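PDB 4YAG: C alpha-dehydrogenase from Sphingobium sp. SYK-6, which binds NADH and, as a short-chain dehydrogenase/reductase, probably oxidises alcohol groups in the breakdown of lignin beta-aryl ethers. Local coordinates for residues L42-R46 against H59-L63. Numbering follows the deposited sequence.
Sequences LDEAR and HTIRL
Leu42 of helix 39-51 lies over Thr60 and Arg62 of strand 58-62, joining helix to edge strand in a beta-alpha-beta crossover of the Rossmann fold. The axes of 42-46 and 59-62 run almost exactly antiparallel (176°) and approach to 9.2 Å, as suits a connecting helix that returns the chain between parallel strands 31-36 and 58-62.

The polar part lies at the more exposed margin. Arg46 crosses Thr60 at about a right angle, but their modelled polar atoms are too close to support a bond, so the position of the guanidinium is doubtful in detail. With that caution, the bend in Arg46 at chi3 (-64°) brings the group back to Asp43, three residues earlier in the helix, in a salt bridge modelled as very short.

The nonpolar contact is carried by both methyls of Leu42. With CG anti to the carbonyl carbon (chi1 -69°), its branched end reaches toward the strand, where Leu42 CD2 meets Thr60 CB at 3.8 Å. The two side chains lie alongside one another, pointing opposite ways. A forked aliphatic residue suits this buried place, since it touches three consecutive strand residues and also packs on Asp36, an NADH-binding residue. Cutting it back to an alanine is likely to leave Thr60 CB and Arg62 CA without their methyl partners and to open a gap between helix and strand. Beta-branched Thr60 favours the extended backbone and turns its methyl to the helix. Ile61 is turned away from helix 39-51, and its side chain packs against Glu77 of helix 68-82. Its backbone still takes part, with Leu42 CD1 3.7 Å from Ile61 O.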
ATOM      1  N   LEU A  42      11.404 -24.657   8.430  1.00 14.25           N
ATOM      2  CA  LEU A  42      10.669 -25.755   7.789  1.00 14.32           C
ATOM      3  C   LEU A  42      11.049 -27.089   8.422  1.00 15.89           C
ATOM      4  O   LEU A  42      10.173 -27.935   8.647  1.00 16.07           O
ATOM      5  CB  LEU A  42      10.940 -25.814   6.287  1.00 14.61           C
ATOM      6  CG  LEU A  42      10.349 -24.655   5.478  1.00 15.36           C
ATOM      7  CD1 LEU A  42      10.885 -24.637   4.064  1.00 17.08           C
ATOM      8  CD2 LEU A  42       8.843 -24.718   5.434  1.00 13.18           C
ATOM      9  N   ASP A  43      12.334 -27.294   8.690  1.00 17.09           N
ATOM     10  CA  ASP A  43      12.778 -28.558   9.277  1.00 18.31           C
ATOM     11  C   ASP A  43      12.195 -28.755  10.683  1.00 20.30           C
ATOM     12  O   ASP A  43      11.785 -29.867  11.061  1.00 21.13           O
ATOM     13  CB  ASP A  43      14.302 -28.628   9.332  1.00 20.24           C
ATOM     14  CG  ASP A  43      14.946 -28.723   7.954  1.00 28.37           C
ATOM     15  OD1 ASP A  43      14.246 -29.043   6.965  1.00 26.84           O
ATOM     16  OD2 ASP A  43      16.171 -28.485   7.880  1.00 37.41           O
ATOM     17  N   GLU A  44      12.145 -27.675  11.453  1.00 17.91           N
ATOM     18  CA  GLU A  44      11.591 -27.720  12.800  1.00 18.92           C
ATOM     19  C   GLU A  44      10.103 -28.023  12.761  1.00 16.75           C
ATOM     20  O   GLU A  44       9.616 -28.774  13.607  1.00 19.19           O
ATOM     21  CB  GLU A  44      11.812 -26.385  13.515  1.00 20.54           C
ATOM     22  CG  GLU A  44      13.256 -26.119  13.876  1.00 23.91           C
ATOM     23  CD  GLU A  44      13.522 -24.662  14.194  1.00 32.26           C
ATOM     24  OE1 GLU A  44      12.565 -23.856  14.200  1.00 31.48           O
ATOM     25  OE2 GLU A  44      14.697 -24.319  14.417  1.00 33.98           O
ATOM     26  N   ALA A  45       9.388 -27.415  11.820  1.00 15.78           N
ATOM     27  CA  ALA A  45       7.960 -27.664  11.677  1.00 15.79           C
ATOM     28  C   ALA A  45       7.726 -29.113  11.274  1.00 17.51           C
ATOM     29  O   ALA A  45       6.800 -29.756  11.760  1.00 20.20           O
ATOM     30  CB  ALA A  45       7.365 -26.729  10.652  1.00 15.74           C
ATOM     31  N   ARG A  46       8.565 -29.620  10.375  1.00 19.32           N
ATOM     32  CA  ARG A  46       8.475 -31.005   9.930  1.00 20.38           C
ATOM     33  C   ARG A  46       8.618 -31.934  11.122  1.00 23.95           C
ATOM     34  O   ARG A  46       7.835 -32.867  11.316  1.00 22.82           O
ATOM     35  CB  ARG A  46       9.587 -31.286   8.920  1.00 27.69           C
ATOM     36  CG  ARG A  46       9.556 -32.649   8.274  1.00 38.64           C
ATOM     37  CD  ARG A  46      10.633 -32.739   7.179  1.00 45.15           C
ATOM     38  NE  ARG A  46      10.384 -31.797   6.086  1.00 43.99           N
ATOM     39  CZ  ARG A  46      11.158 -30.759   5.773  1.00 50.38           C
ATOM     40  NH1 ARG A  46      12.276 -30.490   6.441  1.00 53.87           N
ATOM     41  NH2 ARG A  46      10.807 -29.987   4.759  1.00 53.20           N
ATOM     42  N   HIS A  59       3.336 -30.972   3.959  1.00 14.11           N
ATOM     43  CA  HIS A  59       4.394 -30.869   2.961  1.00 14.29           C
ATOM     44  C   HIS A  59       5.044 -29.500   3.115  1.00 13.76           C
ATOM     45  O   HIS A  59       4.352 -28.528   3.375  1.00 13.11           O
ATOM     46  CB  HIS A  59       3.806 -31.001   1.558  1.00 14.23           C
ATOM     47  CG  HIS A  59       4.809 -30.893   0.454  1.00 14.48           C
ATOM     48  ND1 HIS A  59       5.881 -31.755   0.330  1.00 15.25           N
ATOM     49  CD2 HIS A  59       4.889 -30.054  -0.605  1.00 14.15           C
ATOM     50  CE1 HIS A  59       6.580 -31.439  -0.742  1.00 15.38           C
ATOM     51  NE2 HIS A  59       6.000 -30.405  -1.332  1.00 14.71           N
ATOM     52  N   THR A  60       6.360 -29.420   2.952  1.00 14.09           N
ATOM     53  CA  THR A  60       7.065 -28.155   3.085  1.00 13.68           C
ATOM     54  C   THR A  60       7.682 -27.751   1.757  1.00 13.67           C
ATOM     55  O   THR A  60       8.165 -28.584   1.002  1.00 14.27           O
ATOM     56  CB  THR A  60       8.170 -28.221   4.143  1.00 14.48           C
ATOM     57  OG1 THR A  60       9.047 -29.295   3.833  1.00 19.34           O
ATOM     58  CG2 THR A  60       7.553 -28.448   5.523  1.00 14.87           C
ATOM     59  N   ILE A  61       7.664 -26.449   1.508  1.00 13.05           N
ATOM     60  CA  ILE A  61       8.291 -25.871   0.329  1.00 13.04           C
ATOM     61  C   ILE A  61       9.066 -24.643   0.756  1.00 12.73           C
ATOM     62  O   ILE A  61       8.505 -23.731   1.391  1.00 12.62           O
ATOM     63  CB  ILE A  61       7.254 -25.427  -0.734  1.00 13.25           C
ATOM     64  CG1 ILE A  61       6.423 -26.610  -1.221  1.00 13.65           C
ATOM     65  CG2 ILE A  61       7.955 -24.774  -1.930  1.00 14.24           C
ATOM     66  CD1 ILE A  61       5.315 -26.223  -2.177  1.00 15.03           C
ATOM     67  N   ARG A  62      10.335 -24.611   0.383  1.00 13.19           N
ATOM     68  CA  ARG A  62      11.171 -23.441   0.623  1.00 12.99           C
ATOM     69  C   ARG A  62      11.005 -22.465  -0.545  1.00 12.58           C
ATOM     70  O   ARG A  62      11.269 -22.826  -1.714  1.00 13.88           O
ATOM     71  CB  ARG A  62      12.626 -23.848   0.773  1.00 14.34           C
ATOM     72  CG  ARG A  62      13.532 -22.660   1.084  1.00 17.27           C
ATOM     73  CD  ARG A  62      14.937 -23.076   1.354  1.00 26.59           C
ATOM     74  NE  ARG A  62      15.818 -21.920   1.497  1.00 45.84           N
ATOM     75  CZ  ARG A  62      16.546 -21.393   0.513  1.00 40.76           C
ATOM     76  NH1 ARG A  62      16.521 -21.912  -0.713  1.00 32.48           N
ATOM     77  NH2 ARG A  62      17.312 -20.340   0.763  1.00 46.10           N
ATOM     78  N   LEU A  63      10.610 -21.233  -0.237  1.00 12.20           N
ATOM     79  CA  LEU A  63      10.438 -20.227  -1.271  1.00 13.10           C
ATOM     80  C   LEU A  63      10.432 -18.843  -0.658  1.00 12.75           C
ATOM     81  O   LEU A  63      10.305 -18.685   0.546  1.00 12.79           O
ATOM     82  CB  LEU A  63       9.152 -20.445  -2.074  1.00 11.77           C
ATOM     83  CG  LEU A  63       7.821 -20.494  -1.347  1.00 13.19           C
ATOM     84  CD1 LEU A  63       7.354 -19.133  -0.847  1.00 15.12           C
ATOM     85  CD2 LEU A  63       6.739 -21.082  -2.270  1.00 15.94           C
TER